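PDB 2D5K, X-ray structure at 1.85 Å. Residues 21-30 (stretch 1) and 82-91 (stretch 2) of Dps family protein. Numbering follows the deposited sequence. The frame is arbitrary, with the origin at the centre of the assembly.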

# COMPACT_ATOMS: atom_id res chain seq x y z
N VAL B 21 -30.28 3.70 15.55
CA VAL B 21 -30.54 4.92 16.31
C VAL B 21 -29.21 5.49 16.81
O VAL B 21 -28.97 6.70 16.72
N ALA B 22 -28.35 4.62 17.33
CA ALA B 22 -27.05 5.04 17.84
C ALA B 22 -26.20 5.67 16.74
O ALA B 22 -25.45 6.62 16.98
N TYR B 23 -26.33 5.15 15.52
CA TYR B 23 -25.59 5.66 14.38
C TYR B 23 -25.80 7.17 14.23
O TYR B 23 -24.85 7.93 14.07
N THR B 24 -27.06 7.59 14.30
CA THR B 24 -27.38 9.00 14.18
C THR B 24 -27.06 9.78 15.46
O THR B 24 -26.61 10.92 15.40
N LYS B 25 -27.26 9.16 16.62
CA LYS B 25 -26.94 9.86 17.86
C LYS B 25 -25.44 10.14 17.90
O LYS B 25 -25.01 11.18 18.41
N LEU B 26 -24.65 9.21 17.37
CA LEU B 26 -23.20 9.38 17.36
C LEU B 26 -22.80 10.49 16.39
O LEU B 26 -21.78 11.14 16.59
N HIS B 27 -23.59 10.70 15.34
CA HIS B 27 -23.29 11.78 14.40
C HIS B 27 -23.58 13.09 15.13
O HIS B 27 -22.82 14.05 15.03
N ASN B 28 -24.68 13.10 15.88
CA ASN B 28 -25.07 14.28 16.65
C ASN B 28 -23.94 14.66 17.61
O ASN B 28 -23.52 15.82 17.65
N PHE B 29 -23.44 13.69 18.36
CA PHE B 29 -22.36 13.97 19.31
C PHE B 29 -21.09 14.39 18.56
O PHE B 29 -20.36 15.27 19.01
N HIS B 30 -20.85 13.75 17.42
CA HIS B 30 -19.70 14.04 16.57
C HIS B 30 -19.74 15.51 16.13
O HIS B 30 -18.71 16.18 16.08
N ILE B 82 -33.62 0.64 22.37
CA ILE B 82 -33.55 1.01 23.78
C ILE B 82 -32.64 2.23 23.85
O ILE B 82 -32.50 2.87 24.90
N VAL B 83 -31.99 2.53 22.73
CA VAL B 83 -31.12 3.70 22.64
C VAL B 83 -32.03 4.84 22.20
O VAL B 83 -32.69 4.75 21.17
N LYS B 84 -32.08 5.90 23.00
CA LYS B 84 -32.92 7.03 22.67
C LYS B 84 -32.14 8.09 21.91
O LYS B 84 -30.91 8.14 21.99
N GLU B 85 -32.84 8.92 21.15
CA GLU B 85 -32.19 9.96 20.38
C GLU B 85 -31.58 11.03 21.27
O GLU B 85 -32.00 11.20 22.42
N ALA B 86 -30.60 11.74 20.74
CA ALA B 86 -29.93 12.79 21.49
C ALA B 86 -30.86 13.94 21.83
O ALA B 86 -31.75 14.29 21.06
N ALA B 87 -30.65 14.52 23.01
CA ALA B 87 -31.43 15.66 23.47
C ALA B 87 -30.54 16.87 23.22
O ALA B 87 -29.40 16.72 22.79
N LYS B 88 -31.04 18.07 23.49
CA LYS B 88 -30.25 19.28 23.27
C LYS B 88 -29.42 19.72 24.47
O LYS B 88 -29.74 19.40 25.61
N GLY B 89 -28.34 20.45 24.19
CA GLY B 89 -27.49 21.00 25.24
C GLY B 89 -26.58 20.07 26.03
O GLY B 89 -26.34 20.31 27.21
N TYR B 90 -26.07 19.03 25.39
CA TYR B 90 -25.19 18.10 26.09
C TYR B 90 -23.72 18.53 26.03
O TYR B 90 -23.23 18.93 24.97
N SER B 91 -23.05 18.46 27.17
CA SER B 91 -21.63 18.79 27.23
C SER B 91 -20.91 17.52 26.81
O SER B 91 -21.53 16.45 26.74

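An irregular segment lies along one side of a helix here; Val 83, Ala 86 and Tyr 90 point toward the helix, meeting it at points from Val 21 to Phe 29. Ile 82 points its CA-to-CB bond away and makes no contact. Val 83 points toward the helix in the t rotamer, and its CG1 serves several neighbours: Val 21 CG1 at 4.1 Å, Ala 22 CB at 4.3 Å and Lys 25 CE at 3.7 Å. Val 21, also t, sets its CG1 3.3 Å from the carbonyl O of Val 83.

The CA-to-CB bond of Lys 84 points away, and the residue contributes its backbone carbonyl. Lys 25 is buried and reaches across in a t, t, p, t conformation, donating a hydrogen bond from NZ to Lys 84 O at 2.8 Å. A loop carbonyl thus receives the lysine amine, while the aliphatic part of the same lysine packs on the loop, CD lying 3.6 Å from Ala 86 N.

The CA-to-CB bond of Glu 85 points away, but its end comes nearer: OE2 lies 4.5 Å from Thr 24 CG2, and CG 4.2 Å from Val 21 CG1. Water 1 completes the link, donating to Glu 85 OE2 and to Val 21 O, each at 2.8 Å, so a helix carbonyl and a carboxylate share one solvent molecule.

Ala 86 is the close point of the backbones, its CA 5.5 Å from Lys 25 CA. Its CB points toward the helix and meets Lys 25 CG at 4.0 Å; Asn 28, in t, brings CG to 3.6 Å from Ala 86 CB, and Phe 29, in m, brings CE1 to 3.7 Å from it. One methyl touches three helix side chains.

Beyond it, Ala 87 turns its methyl away, yet water 2 donates to Asn 28 OD1 at 2.6 Å and, weakly, to Ala 87 O at 3.4 Å. Lys 88 and Gly 89 stay clear, the glycine at positive phi. Tyr 90, m, points back toward the helix, its CD2 4.3 Å from Phe 29 CZ.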

# COMPACT_ATOMS: atom_id res chain seq x y z
CB VAL B 21 -31.47 4.66 17.51
CG1 VAL B 21 -31.65 5.94 18.31
CG2 VAL B 21 -32.82 4.16 17.02
CB ALA B 22 -26.30 3.86 18.44
CB TYR B 23 -26.05 4.95 13.10
CG TYR B 23 -25.35 5.42 11.85
CD1 TYR B 23 -24.04 5.03 11.56
CD2 TYR B 23 -25.99 6.26 10.95
CE1 TYR B 23 -23.39 5.47 10.41
CE2 TYR B 23 -25.36 6.71 9.80
CZ TYR B 23 -24.06 6.31 9.53
OH TYR B 23 -23.44 6.75 8.38
CB THR B 24 -28.86 9.19 13.77
OG1 THR B 24 -29.02 8.79 12.40
CG2 THR B 24 -29.29 10.65 13.91
CB LYS B 25 -27.36 9.06 19.09
CG LYS B 25 -26.99 9.78 20.39
CD LYS B 25 -27.93 9.46 21.55
CE LYS B 25 -27.71 8.08 22.11
NZ LYS B 25 -28.51 7.90 23.37
CB LEU B 26 -22.50 8.07 17.01
CG LEU B 26 -22.47 7.05 18.15
CD1 LEU B 26 -22.15 5.66 17.62
CD2 LEU B 26 -21.45 7.48 19.20
CB HIS B 27 -24.18 11.71 13.16
CG HIS B 27 -23.60 10.89 12.05
ND1 HIS B 27 -23.56 9.51 12.08
CD2 HIS B 27 -23.00 11.25 10.89
CE1 HIS B 27 -22.97 9.06 10.99
NE2 HIS B 27 -22.62 10.10 10.25
CB ASN B 28 -26.36 13.97 17.42
CG ASN B 28 -26.83 15.14 18.27
OD1 ASN B 28 -26.13 15.60 19.17
ND2 ASN B 28 -28.04 15.63 17.98
CB PHE B 29 -22.10 12.75 20.20
CG PHE B 29 -23.21 12.46 21.19
CD1 PHE B 29 -24.33 13.28 21.26
CD2 PHE B 29 -23.12 11.36 22.04
CE1 PHE B 29 -25.36 13.02 22.17
CE2 PHE B 29 -24.14 11.09 22.96
CZ PHE B 29 -25.26 11.92 23.02
CB HIS B 30 -19.77 13.09 15.36
CG HIS B 30 -18.85 13.44 14.22
ND1 HIS B 30 -17.48 13.29 14.30
CD2 HIS B 30 -19.12 13.82 12.95
CE1 HIS B 30 -16.95 13.56 13.12
NE2 HIS B 30 -17.92 13.89 12.29
CB ILE B 82 -32.99 -0.12 24.67
CG1 ILE B 82 -31.56 -0.47 24.26
CG2 ILE B 82 -33.90 -1.33 24.61
CD1 ILE B 82 -30.84 -1.37 25.24
CB VAL B 83 -30.01 3.51 21.59
CG1 VAL B 83 -29.24 4.81 21.40
CG2 VAL B 83 -29.07 2.39 22.02
CB LYS B 84 -33.52 7.62 23.95
CG LYS B 84 -34.30 6.58 24.76
CD LYS B 84 -35.36 5.89 23.89
CE LYS B 84 -35.88 4.60 24.51
NZ LYS B 84 -36.52 4.83 25.84
CB GLU B 85 -33.18 10.58 19.40
CG GLU B 85 -33.80 9.56 18.46
CD GLU B 85 -33.96 10.09 17.05
OE1 GLU B 85 -34.99 10.72 16.75
OE2 GLU B 85 -33.03 9.87 16.24
CB ALA B 86 -28.74 13.31 20.69
CB ALA B 87 -31.75 15.53 24.95
CB LYS B 88 -31.16 20.44 22.85
CG LYS B 88 -31.88 20.24 21.53
CD LYS B 88 -32.69 21.47 21.17
CE LYS B 88 -33.32 21.35 19.79
NZ LYS B 88 -34.23 20.18 19.70
CB TYR B 90 -25.32 16.69 25.49
CG TYR B 90 -26.42 15.86 26.12
CD1 TYR B 90 -27.66 16.42 26.44
CD2 TYR B 90 -26.22 14.50 26.38
CE1 TYR B 90 -28.68 15.64 27.00
CE2 TYR B 90 -27.23 13.72 26.94
CZ TYR B 90 -28.45 14.30 27.25
OH TYR B 90 -29.45 13.53 27.81
CB SER B 91 -21.23 19.14 28.67
OG SER B 91 -21.32 17.99 29.49
O HOH W 1 -30.51 9.05 17.01
O HOH W 2 -26.59 17.38 21.03